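PDB 4MIY: inositol 2-dehydrogenase/D-chiro-inositol 3-dehydrogenase from Lactobacillus casei, which catalyses the NAD-dependent oxidation of myo-inositol to 2-keto-myo-inositol and of D-chiro-inositol to 1-keto-D-chiro-inositol. Local coordinates for residues A[153-158]-A[171-176]; A[164-169]-A[194-199]; A[234-239]-A[276-281]; A[258-261]-A[266-269]; A[290-293]-A[299-302]. One frame throughout, in Å; residues are numbered along the deposited sequence.

Contact 1: residues A[153-158]-A[171-176]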
# COMPACT_ATOMS: atom_id res chain seq x y z
N ALA A 153 -11.10 15.70 2.50
CA ALA A 153 -11.05 15.03 3.76
C ALA A 153 -12.30 14.21 4.01
O ALA A 153 -13.32 14.47 3.44
CB ALA A 153 -10.83 16.02 4.86
N SER A 154 -12.16 13.24 4.88
CA SER A 154 -13.28 12.40 5.33
C SER A 154 -13.24 12.22 6.81
O SER A 154 -12.21 12.06 7.39
CB SER A 154 -13.26 11.02 4.66
OG SER A 154 -13.34 11.14 3.28
N HIS A 155 -14.41 12.29 7.41
CA HIS A 155 -14.60 11.98 8.79
C HIS A 155 -15.68 10.91 8.86
O HIS A 155 -16.82 11.16 8.71
CB HIS A 155 -14.97 13.24 9.59
CG HIS A 155 -14.84 13.09 11.07
ND1 HIS A 155 -14.78 14.17 11.92
CD2 HIS A 155 -14.81 12.00 11.85
CE1 HIS A 155 -14.67 13.74 13.15
NE2 HIS A 155 -14.70 12.43 13.14
N ILE A 156 -15.21 9.69 9.05
CA ILE A 156 -15.99 8.48 8.94
C ILE A 156 -16.14 7.83 10.32
O ILE A 156 -15.19 7.61 11.02
CB ILE A 156 -15.32 7.48 8.01
CG1 ILE A 156 -15.01 8.09 6.64
CG2 ILE A 156 -16.16 6.26 7.81
CD1 ILE A 156 -16.17 8.59 5.92
N ASN A 157 -17.37 7.57 10.70
CA ASN A 157 -17.70 6.97 11.97
C ASN A 157 -18.71 5.86 11.72
O ASN A 157 -19.51 5.97 10.84
CB ASN A 157 -18.24 8.06 12.89
CG ASN A 157 -18.68 7.55 14.22
OD1 ASN A 157 -17.90 7.39 15.12
ND2 ASN A 157 -19.95 7.28 14.33
N PRO A 158 -18.63 4.78 12.47
CA PRO A 158 -19.46 3.62 12.12
C PRO A 158 -20.97 3.74 12.43
O PRO A 158 -21.78 3.34 11.64
CB PRO A 158 -18.83 2.51 12.94
CG PRO A 158 -18.05 3.20 14.02
CD PRO A 158 -17.62 4.47 13.49
N THR A 171 -21.21 20.15 15.46
CA THR A 171 -20.61 20.53 16.70
C THR A 171 -19.74 19.44 17.35
O THR A 171 -18.88 19.76 18.11
CB THR A 171 -21.67 21.04 17.71
OG1 THR A 171 -22.61 20.01 17.97
CG2 THR A 171 -22.37 22.20 17.19
N ASP A 172 -20.00 18.18 17.05
CA ASP A 172 -19.27 17.09 17.65
C ASP A 172 -18.27 16.43 16.68
O ASP A 172 -17.28 15.91 17.07
CB ASP A 172 -20.21 16.05 18.23
CG ASP A 172 -20.84 16.50 19.54
OD1 ASP A 172 -20.48 17.56 20.05
OD2 ASP A 172 -21.69 15.79 20.05
N THR A 173 -18.59 16.49 15.41
CA THR A 173 -17.89 15.76 14.39
C THR A 173 -17.07 16.67 13.47
O THR A 173 -15.89 16.69 13.56
CB THR A 173 -18.88 14.85 13.66
OG1 THR A 173 -19.49 13.98 14.61
CG2 THR A 173 -18.18 14.00 12.62
N LEU A 174 -17.72 17.47 12.65
CA LEU A 174 -16.99 18.35 11.75
C LEU A 174 -16.12 19.40 12.46
O LEU A 174 -15.23 19.94 11.90
CB LEU A 174 -17.96 19.04 10.77
CG LEU A 174 -17.38 19.89 9.65
CD1 LEU A 174 -16.55 19.09 8.64
CD2 LEU A 174 -18.49 20.62 8.93
N ILE A 175 -16.43 19.65 13.70
CA ILE A 175 -15.73 20.65 14.47
C ILE A 175 -14.22 20.41 14.46
O ILE A 175 -13.47 21.32 14.50
CB ILE A 175 -16.29 20.74 15.92
CG1 ILE A 175 -15.83 22.03 16.62
CG2 ILE A 175 -15.97 19.52 16.71
CD1 ILE A 175 -16.41 23.19 16.05
N HIS A 176 -13.83 19.16 14.39
CA HIS A 176 -12.45 18.77 14.34
C HIS A 176 -11.77 19.23 13.06
O HIS A 176 -10.70 19.75 13.09
CB HIS A 176 -12.30 17.27 14.58
CG HIS A 176 -12.65 16.87 15.96
ND1 HIS A 176 -11.86 17.18 17.04
CD2 HIS A 176 -13.72 16.23 16.46
CE1 HIS A 176 -12.41 16.73 18.14
NE2 HIS A 176 -13.54 16.13 17.81
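Thr173 is the first residue of 171-176 to meet the strand: its methyl CG2 sits over the centre of one face of the His155 imidazole, 3.6 Å from the ring centroid and 14° off the normal, a CH-pi contact. Threonine suits the place because its two branches serve different neighbours. CG2 lies anti to the backbone N and goes to the ring, while OG1 (chi1 -58°) is hydrogen-bonded to Tyr164 OH. The backbone of Thr173, which belongs to a pi-type widening of the helix, takes part too, its O lying 3.2 Å from His155 ND1, whose hydrogen-bond partner is Glu177 OE1. Leu174 and Ile175 turn their side chains from the strand, toward strand 223-229 and helix 304-323 respectively. His176 then comes back: its CD2 lies 4.2 Å from His155 CE1, near the plane of the His155 ring and at its edge. This histidine also touches the bound NAD, so the contact includes a residue of the cofactor pocket. The helix packs on one face of the mixed sheet of the C-terminal alpha/beta domain, its segment 171-176 running at 151°, nearly antiparallel, to strand 153-156, which has strands 223-229 and 237-244 as its neighbours.

Contact 2: residues A[164-169]-A[194-199]. With SO4 (sulfate ion), chain J.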
# COMPACT_ATOMS: atom_id res chain seq x y z
N TYR A 164 -27.83 11.55 19.02
CA TYR A 164 -27.03 12.31 18.07
C TYR A 164 -27.89 13.04 17.08
O TYR A 164 -28.62 12.44 16.37
CB TYR A 164 -26.06 11.38 17.36
CG TYR A 164 -24.98 12.02 16.52
CD1 TYR A 164 -25.24 12.46 15.24
CD2 TYR A 164 -23.68 12.13 16.98
CE1 TYR A 164 -24.26 13.02 14.48
CE2 TYR A 164 -22.69 12.69 16.20
CZ TYR A 164 -22.98 13.11 14.96
OH TYR A 164 -22.02 13.65 14.17
N SER A 165 -27.72 14.34 17.01
CA SER A 165 -28.61 15.17 16.22
C SER A 165 -27.95 15.69 14.97
O SER A 165 -26.77 15.61 14.83
CB SER A 165 -29.03 16.37 17.07
OG SER A 165 -27.94 17.22 17.31
N ASN A 166 -28.74 16.24 14.07
CA ASN A 166 -28.22 16.84 12.87
C ASN A 166 -27.18 17.90 13.17
O ASN A 166 -26.23 18.02 12.47
CB ASN A 166 -29.33 17.44 12.00
CG ASN A 166 -28.91 17.62 10.58
OD1 ASN A 166 -28.42 16.70 9.98
ND2 ASN A 166 -29.08 18.79 10.05
N GLU A 167 -27.39 18.66 14.22
CA GLU A 167 -26.51 19.72 14.58
C GLU A 167 -25.17 19.20 15.10
O GLU A 167 -24.17 19.82 14.92
CB GLU A 167 -27.20 20.61 15.58
CG GLU A 167 -28.44 21.33 15.01
CD GLU A 167 -29.78 20.49 14.87
OE1 GLU A 167 -29.95 19.39 15.41
OE2 GLU A 167 -30.67 20.97 14.18
N MET A 168 -25.20 18.05 15.73
CA MET A 168 -24.00 17.42 16.22
C MET A 168 -23.05 16.94 15.13
O MET A 168 -21.90 16.77 15.37
CB MET A 168 -24.34 16.28 17.15
CG MET A 168 -24.78 16.78 18.52
SD MET A 168 -25.78 15.69 19.49
CE MET A 168 -24.66 14.43 19.89
N ALA A 169 -23.57 16.78 13.93
CA ALA A 169 -22.71 16.51 12.81
C ALA A 169 -21.71 17.62 12.65
O ALA A 169 -20.64 17.40 12.21
CB ALA A 169 -23.51 16.34 11.54
N ILE A 194 -22.94 23.43 3.58
CA ILE A 194 -23.30 22.07 3.87
C ILE A 194 -24.35 21.59 2.88
O ILE A 194 -25.36 22.21 2.75
CB ILE A 194 -23.93 21.97 5.23
CG1 ILE A 194 -22.99 22.58 6.26
CG2 ILE A 194 -24.20 20.57 5.56
CD1 ILE A 194 -21.75 21.79 6.51
N THR A 195 -24.08 20.51 2.18
CA THR A 195 -25.04 19.91 1.30
C THR A 195 -25.33 18.46 1.70
O THR A 195 -24.52 17.81 2.31
CB THR A 195 -24.58 19.92 -0.14
OG1 THR A 195 -23.29 19.40 -0.23
CG2 THR A 195 -24.57 21.27 -0.68
N TYR A 196 -26.51 17.99 1.33
CA TYR A 196 -27.00 16.70 1.69
C TYR A 196 -27.16 15.81 0.48
O TYR A 196 -28.02 16.03 -0.33
CB TYR A 196 -28.35 16.83 2.36
CG TYR A 196 -28.41 17.69 3.59
CD1 TYR A 196 -27.44 17.67 4.53
CD2 TYR A 196 -29.51 18.46 3.85
CE1 TYR A 196 -27.52 18.40 5.65
CE2 TYR A 196 -29.59 19.21 4.98
CZ TYR A 196 -28.60 19.18 5.88
OH TYR A 196 -28.65 19.90 7.01
N PRO A 197 -26.30 14.80 0.35
CA PRO A 197 -26.52 13.74 -0.63
C PRO A 197 -27.72 12.93 -0.22
O PRO A 197 -28.34 13.24 0.76
CB PRO A 197 -25.28 12.88 -0.51
CG PRO A 197 -24.34 13.66 0.33
CD PRO A 197 -25.08 14.59 1.13
N ARG A 198 -28.04 11.90 -0.97
CA ARG A 198 -29.12 11.07 -0.56
C ARG A 198 -28.90 10.51 0.83
O ARG A 198 -27.80 10.20 1.24
CB ARG A 198 -29.33 9.93 -1.52
CG ARG A 198 -28.19 9.02 -1.60
CD ARG A 198 -28.34 7.93 -2.67
NE ARG A 198 -29.38 6.95 -2.47
CZ ARG A 198 -29.52 5.87 -3.22
NH1 ARG A 198 -28.68 5.60 -4.19
NH2 ARG A 198 -30.49 5.06 -3.01
N GLN A 199 -30.01 10.36 1.53
CA GLN A 199 -30.01 9.91 2.89
C GLN A 199 -29.72 8.43 2.99
O GLN A 199 -30.28 7.63 2.31
CB GLN A 199 -31.35 10.22 3.51
CG GLN A 199 -31.52 9.75 4.91
CD GLN A 199 -30.89 10.65 5.95
OE1 GLN A 199 -30.03 11.43 5.66
NE2 GLN A 199 -31.35 10.53 7.17
S SO4 J . -29.65 2.02 -5.24
O1 SO4 J . -28.82 3.12 -5.55
O2 SO4 J . -30.66 2.43 -4.33
O3 SO4 J . -28.84 1.00 -4.66
O4 SO4 J . -30.19 1.52 -6.45
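A capping box leading into helix 168-185 frames this contact, in which Asn166, next to the capping serine, reaches Tyr196, just past the end of strand 189-195. In the box, Met168 N donates to Ser165 OG over 3.3 Å and Ser165 N answers with a weak bond to Met168 SD; serine suits the spot, its short hydroxyl folding back onto the amide. Asn166 and Tyr196 approach from opposite directions, and the amide ND2 donates to the phenol OH at 3.3 Å and 161°. The phenol oxygen lies almost in the amide plane, while the ring is turned 62° from it. With CG anti to the backbone N (chi1 -160°), the Asn166 amide points across to the tyrosine, and its OD1 accepts from His209 N. Tyr196 OH is also hydrogen-bonded to Gln321 O, and its ring stacks with His209. Arg198, bent at chi3, reaches a sulfate, probably from the crystallisation liquor, which Lys220 of the second subunit also binds. An alanine in place of Arg198 would probably leave this anion with the lysine but without its paired grip. That grip is two nearly straight bonds, Arg198 NH1 to sulfate O1 at 2.8 Å and Arg198 NH2 to O2 at 2.9 Å.

Contact 3: residues A[234-239]-A[276-281]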
# COMPACT_ATOMS: atom_id res chain seq x y z
N TYR A 234 -18.53 0.52 8.64
CA TYR A 234 -17.34 -0.29 8.48
C TYR A 234 -16.24 0.00 9.51
O TYR A 234 -15.47 -0.83 9.80
CB TYR A 234 -16.77 -0.20 7.05
CG TYR A 234 -15.96 1.03 6.73
CD1 TYR A 234 -14.63 1.10 7.04
CD2 TYR A 234 -16.52 2.11 6.13
CE1 TYR A 234 -13.90 2.20 6.76
CE2 TYR A 234 -15.79 3.22 5.85
CZ TYR A 234 -14.48 3.25 6.16
OH TYR A 234 -13.73 4.36 5.91
N GLY A 235 -16.19 1.22 9.99
CA GLY A 235 -15.11 1.67 10.82
C GLY A 235 -15.08 3.15 11.12
O GLY A 235 -15.90 3.88 10.67
N TYR A 236 -14.12 3.53 11.96
CA TYR A 236 -13.79 4.90 12.22
C TYR A 236 -12.53 5.26 11.44
O TYR A 236 -11.53 4.62 11.57
CB TYR A 236 -13.60 5.19 13.73
CG TYR A 236 -13.36 6.66 13.98
CD1 TYR A 236 -14.41 7.53 14.08
CD2 TYR A 236 -12.09 7.20 14.04
CE1 TYR A 236 -14.21 8.84 14.25
CE2 TYR A 236 -11.89 8.52 14.21
CZ TYR A 236 -12.95 9.35 14.29
OH TYR A 236 -12.76 10.69 14.44
N GLU A 237 -12.61 6.30 10.65
CA GLU A 237 -11.49 6.69 9.82
C GLU A 237 -11.44 8.18 9.56
O GLU A 237 -12.43 8.79 9.30
CB GLU A 237 -11.51 5.88 8.52
CG GLU A 237 -10.26 5.98 7.71
CD GLU A 237 -10.19 4.96 6.57
OE1 GLU A 237 -11.12 4.20 6.35
OE2 GLU A 237 -9.17 4.97 5.89
N VAL A 238 -10.24 8.73 9.66
CA VAL A 238 -9.95 10.10 9.30
C VAL A 238 -9.01 10.12 8.08
O VAL A 238 -7.97 9.54 8.10
CB VAL A 238 -9.34 10.85 10.51
CG1 VAL A 238 -8.80 12.18 10.16
CG2 VAL A 238 -10.37 10.97 11.63
N LYS A 239 -9.46 10.73 7.00
CA LYS A 239 -8.68 10.82 5.78
C LYS A 239 -8.41 12.27 5.45
O LYS A 239 -9.21 13.11 5.72
CB LYS A 239 -9.44 10.19 4.60
CG LYS A 239 -9.98 8.79 4.83
CD LYS A 239 -10.67 8.32 3.57
CE LYS A 239 -11.30 6.95 3.70
NZ LYS A 239 -11.70 6.42 2.41
N ASN A 276 -9.85 5.16 20.53
CA ASN A 276 -8.61 4.51 20.35
C ASN A 276 -7.76 5.20 19.27
O ASN A 276 -6.59 5.33 19.42
CB ASN A 276 -8.82 3.05 20.07
CG ASN A 276 -9.38 2.31 21.26
OD1 ASN A 276 -9.38 2.80 22.37
ND2 ASN A 276 -9.86 1.11 21.02
N ARG A 277 -8.41 5.71 18.24
CA ARG A 277 -7.69 6.40 17.16
C ARG A 277 -6.88 7.58 17.64
O ARG A 277 -5.85 7.82 17.16
CB ARG A 277 -8.68 6.84 16.07
CG ARG A 277 -8.09 7.72 14.98
CD ARG A 277 -7.00 7.04 14.14
NE ARG A 277 -6.44 7.93 13.15
CZ ARG A 277 -5.50 8.81 13.41
NH1 ARG A 277 -4.99 8.90 14.62
NH2 ARG A 277 -5.03 9.59 12.47
N PHE A 278 -7.39 8.28 18.63
CA PHE A 278 -6.79 9.52 19.08
C PHE A 278 -6.16 9.49 20.46
O PHE A 278 -5.82 10.50 20.99
CB PHE A 278 -7.73 10.73 18.82
CG PHE A 278 -7.88 11.06 17.36
CD1 PHE A 278 -6.81 11.51 16.64
CD2 PHE A 278 -9.07 10.89 16.70
CE1 PHE A 278 -6.92 11.79 15.32
CE2 PHE A 278 -9.17 11.18 15.39
CZ PHE A 278 -8.10 11.64 14.70
N ILE A 279 -5.96 8.31 21.00
CA ILE A 279 -5.30 8.13 22.29
C ILE A 279 -3.98 8.91 22.35
O ILE A 279 -3.73 9.61 23.28
CB ILE A 279 -4.97 6.64 22.61
CG1 ILE A 279 -6.19 5.86 23.06
CG2 ILE A 279 -4.00 6.55 23.76
CD1 ILE A 279 -5.99 4.35 23.15
N GLN A 280 -3.17 8.80 21.31
CA GLN A 280 -1.89 9.46 21.27
C GLN A 280 -2.05 10.96 21.29
O GLN A 280 -1.38 11.63 22.01
CB GLN A 280 -1.06 9.01 20.06
CG GLN A 280 0.19 9.79 19.83
CD GLN A 280 0.04 10.94 18.86
OE1 GLN A 280 -0.39 10.77 17.76
NE2 GLN A 280 0.37 12.11 19.31
N ALA A 281 -2.94 11.47 20.48
CA ALA A 281 -3.12 12.91 20.40
C ALA A 281 -3.60 13.49 21.72
O ALA A 281 -3.12 14.50 22.13
CB ALA A 281 -4.05 13.26 19.29
O HOH W 1 -8.04 7.08 10.67
O HOH W 2 -5.87 8.62 9.77
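Tyr236 and Val238 meet Arg277 and Phe278 first of all through carbon. Val238 CG2 touches Phe278 CZ at 3.9 Å, near the plane of the phenyl ring and at its edge. Tyr236 brings CE2 to 4.0 Å from Phe278 CE2, and the two side chains cross at about a right angle. Its hydroxyl also lies in the plane of the phenyl ring, OH 3.7 Å from Phe278 CE2. Along the rim of the tyrosine, Arg277 lays its aliphatic part, with CG 4.0 Å from Tyr236 CE2. CG of Tyr236 stands anti to the backbone N (chi1 -175°), which carries the ring across to the helix side. A long flat residue with a polar end suits this place, since the ring spans to Phe278 and Arg277 while OH lies beside His155 NE2; an alanine here would probably open a gap beside Phe278 and the Arg277 methylenes.

The polar links run through water. One water accepts from both Val238 N and Arg277 NE, the latter at 3.1 Å and at the edge of the guanidinium; a second donates to Val238 O and accepts from Arg277 NH2 at 3.0 Å. Arginine fits because, bent at chi2 (64°), it offers carbon to the tyrosine and several N-H groups beyond. NH1 forms a salt bridge with Asp130, and Phe278 CE1 lies over one guanidinium face.

Within the C-terminal alpha/beta domain, the contact sets the start of strand 237-244, paired with strand 148-156, and the residue just before it against the junction between helices 274-277 and 279-294, where Phe278 is the N-cap residue of the second.

Contact 4: residues A[258-261]-A[266-269]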
# COMPACT_ATOMS: atom_id res chain seq x y z
N PRO A 258 -1.96 -6.85 12.05
CA PRO A 258 -1.26 -7.55 10.99
C PRO A 258 -2.05 -7.64 9.70
O PRO A 258 -3.22 -7.48 9.69
CB PRO A 258 -1.04 -8.92 11.59
CG PRO A 258 -2.07 -9.08 12.49
CD PRO A 258 -2.37 -7.77 13.09
N ILE A 259 -1.33 -7.88 8.63
CA ILE A 259 -1.92 -8.19 7.36
C ILE A 259 -2.18 -9.68 7.30
O ILE A 259 -1.29 -10.44 7.47
CB ILE A 259 -1.00 -7.77 6.21
CG1 ILE A 259 -0.75 -6.25 6.25
CG2 ILE A 259 -1.61 -8.16 4.91
CD1 ILE A 259 0.33 -5.80 5.38
N LEU A 260 -3.42 -10.04 7.08
CA LEU A 260 -3.85 -11.42 7.04
C LEU A 260 -4.15 -11.87 5.63
O LEU A 260 -4.96 -11.32 4.98
CB LEU A 260 -5.08 -11.62 7.92
CG LEU A 260 -5.75 -12.98 7.86
CD1 LEU A 260 -4.87 -14.01 8.48
CD2 LEU A 260 -7.09 -12.93 8.50
N ARG A 261 -3.44 -12.89 5.20
CA ARG A 261 -3.77 -13.62 3.99
C ARG A 261 -4.51 -14.90 4.34
O ARG A 261 -3.95 -15.77 4.93
CB ARG A 261 -2.53 -13.95 3.22
CG ARG A 261 -1.91 -12.74 2.52
CD ARG A 261 -0.52 -13.08 2.07
NE ARG A 261 -0.06 -12.28 0.99
CZ ARG A 261 0.41 -11.07 1.15
NH1 ARG A 261 0.46 -10.55 2.36
NH2 ARG A 261 0.84 -10.40 0.10
N GLN A 266 -6.78 -10.57 1.26
CA GLN A 266 -5.73 -9.98 2.03
C GLN A 266 -6.41 -8.85 2.78
O GLN A 266 -7.10 -8.07 2.19
CB GLN A 266 -4.64 -9.47 1.11
CG GLN A 266 -3.43 -8.92 1.81
CD GLN A 266 -2.38 -8.40 0.85
OE1 GLN A 266 -2.05 -9.02 -0.13
NE2 GLN A 266 -1.87 -7.23 1.15
N GLN A 267 -6.24 -8.82 4.09
CA GLN A 267 -6.96 -7.86 4.88
C GLN A 267 -6.26 -7.37 6.11
O GLN A 267 -5.45 -8.03 6.67
CB GLN A 267 -8.34 -8.36 5.25
CG GLN A 267 -8.36 -9.46 6.15
CD GLN A 267 -9.73 -10.03 6.34
OE1 GLN A 267 -10.31 -9.90 7.37
NE2 GLN A 267 -10.22 -10.66 5.35
N THR A 268 -6.62 -6.15 6.46
CA THR A 268 -6.18 -5.51 7.67
C THR A 268 -7.37 -4.96 8.42
O THR A 268 -8.25 -4.46 7.84
CB THR A 268 -5.19 -4.35 7.41
OG1 THR A 268 -5.76 -3.37 6.55
CG2 THR A 268 -3.96 -4.84 6.81
N ALA A 269 -7.33 -5.05 9.73
CA ALA A 269 -8.37 -4.47 10.57
C ALA A 269 -8.45 -2.94 10.50
O ALA A 269 -7.48 -2.27 10.31
CB ALA A 269 -8.20 -4.92 11.98
O HOH W 3 -4.77 -5.63 11.03
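Gln266, Leu260 and Gln267 bury the most surface where the two arms of the hairpin 259-262/265-269 meet. Gln266 forms a non-hydrogen-bonded antiparallel pair with Arg261. Its chain is extended, CG anti to the backbone N, and runs side by side with the arginine, which lays the amide against one face of the guanidinium with their planes 26° apart. Its CG also meets isoleucine, 3.7 Å from Ile259 CG2. A glutamine serves both neighbours, giving carbon near the backbone and a flat polar end farther out. Arg261 itself forms a salt bridge with Glu237 of the third subunit.

Leu260 and Gln267, the hydrogen-bonded pair, are tied by two backbone bonds. Leu260 N donates to Gln267 O at 2.9 Å and 178°, in the carbonyl plane; Gln267 N returns a bond to Leu260 O at 2.9 Å, tilted 19° from the plane of the Leu260 carbonyl. Gln266 CA adds a CA-H...O contact to Leu260 O. Both side chains lie on the face away from Gln266 and Arg261. There the branched leucine packs on Ile145 of the fourth subunit, while Gln267, its CG beside Leu260 O, has the length to pack on Asn265 of the third. Farther along, Ile259 CG1 rests 3.6 Å from Thr268 CG2. Past the last pair, a water spans the widening strands, donating to Pro258 O and accepting from Ala269 N.

Backbone pairing both closes the hairpin and continues the sheet into the fourth and third subunits; Leu260 and Arg261 add apolar and ionic contacts, consistent with a role in assembly.

Contact 5: residues A[290-293]-A[299-302]. Unlike the reference sequence in segment 290-293: Glu292 (reference Gln).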
# COMPACT_ATOMS: atom_id res chain seq x y z
N ILE A 290 0.38 20.54 30.53
CA ILE A 290 1.01 20.38 31.81
C ILE A 290 2.46 20.90 31.83
O ILE A 290 2.84 21.58 32.73
CB ILE A 290 0.98 18.91 32.26
CG1 ILE A 290 -0.45 18.44 32.56
CG2 ILE A 290 1.88 18.68 33.47
CD1 ILE A 290 -1.20 19.29 33.55
N ASP A 291 3.24 20.58 30.81
CA ASP A 291 4.59 21.05 30.71
C ASP A 291 4.70 22.58 30.67
O ASP A 291 5.60 23.14 31.21
CB ASP A 291 5.27 20.50 29.45
CG ASP A 291 5.54 19.01 29.51
OD1 ASP A 291 5.41 18.36 30.54
OD2 ASP A 291 5.96 18.49 28.49
N GLU A 292 3.77 23.23 30.01
CA GLU A 292 3.75 24.66 30.01
C GLU A 292 3.42 25.23 31.37
O GLU A 292 4.05 26.15 31.81
CB GLU A 292 2.76 25.19 28.95
CG GLU A 292 3.20 24.97 27.53
CD GLU A 292 4.52 25.61 27.20
OE1 GLU A 292 5.45 24.88 26.91
OE2 GLU A 292 4.61 26.83 27.21
N VAL A 293 2.44 24.67 32.03
CA VAL A 293 2.05 25.13 33.33
C VAL A 293 3.19 24.96 34.28
O VAL A 293 3.48 25.83 35.07
CB VAL A 293 0.82 24.40 33.87
CG1 VAL A 293 0.48 24.92 35.21
CG2 VAL A 293 -0.35 24.63 32.97
N PRO A 299 0.16 28.43 27.57
CA PRO A 299 0.01 27.31 26.66
C PRO A 299 0.36 27.71 25.26
O PRO A 299 0.24 28.82 24.89
CB PRO A 299 -1.47 26.95 26.77
CG PRO A 299 -1.96 27.60 27.93
CD PRO A 299 -1.10 28.77 28.23
N VAL A 300 0.79 26.73 24.49
CA VAL A 300 1.10 26.97 23.11
C VAL A 300 0.16 26.23 22.16
O VAL A 300 0.29 26.35 20.99
CB VAL A 300 2.53 26.60 22.79
CG1 VAL A 300 3.46 27.57 23.45
CG2 VAL A 300 2.84 25.24 23.25
N GLY A 301 -0.78 25.51 22.71
CA GLY A 301 -1.76 24.82 21.90
C GLY A 301 -2.93 25.70 21.51
O GLY A 301 -2.89 26.87 21.70
N PRO A 302 -3.97 25.09 20.93
CA PRO A 302 -5.10 25.86 20.45
C PRO A 302 -5.63 26.80 21.54
O PRO A 302 -5.81 26.40 22.64
CB PRO A 302 -6.14 24.77 20.12
CG PRO A 302 -5.32 23.65 19.73
CD PRO A 302 -4.14 23.66 20.65
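Glu292 supplies the helix side of this contact, and it does so mainly with carbon. Its CG lies 4.1 Å from Pro299 CA and its CB 4.2 Å from the same atom, so the methylenes lean on the proline at CA, where ring and backbone meet. Beyond them, Glu292 OE2 comes to 4.0 Å from Val300 CG1, the two side chains crossing at about a right angle; this is van der Waals touch, with no hydrogen bond between the segments. Position 292 is glutamine in the reference sequence, a residue with the same two methylenes. CG of Glu292 lies beside the backbone N (chi1 -70°), and the chain bends again at chi2 (-59°), which carries the carboxylate over toward the valine. A long, weak ion pair links Glu292 OE1 to Lys295 NZ.

In the next shell, CB of Pro299 is directed away from 290-293, and the side chain packs on Phe289 and on Phe92 of strand 92-95, an apolar place that suits proline. Pro299 O accepts from Lys119 NZ. On the helix, Val293 sits on Phe92 and Val3, and Ile290 on Val3, so branched apolar residues face the parallel sheet while Glu292 faces the loop. The arrangement is a loop connecting two consecutive helices: the chain leaves helix 279-294, folds back beside its last turns and goes on to helix 304-323, while the end of helix 279-294 and Pro299 lie against the Rossmann-type parallel sheet.

All five contacts belong to the C-terminal alpha/beta part of the chain. Contacts 1 and 2 share helix 168-185, lie about 11 Å apart between centres and interleave along the chain. Contact 3 is about 10 Å from contact 1 between centres, on the neighbouring strand of the mixed sheet, where backbone bonds join 153-158 to 234-239. Contact 4 is nested within the loop closed by contact 3, its hairpin reaching out to two other subunits. Contact 5 comes last, sharing helix 279-294 with contact 3 but lying about 39 Å from contact 4 between centres. The set thus spans the cofactor side, the tetramer interface and a place where this part packs on the Rossmann-type sheet.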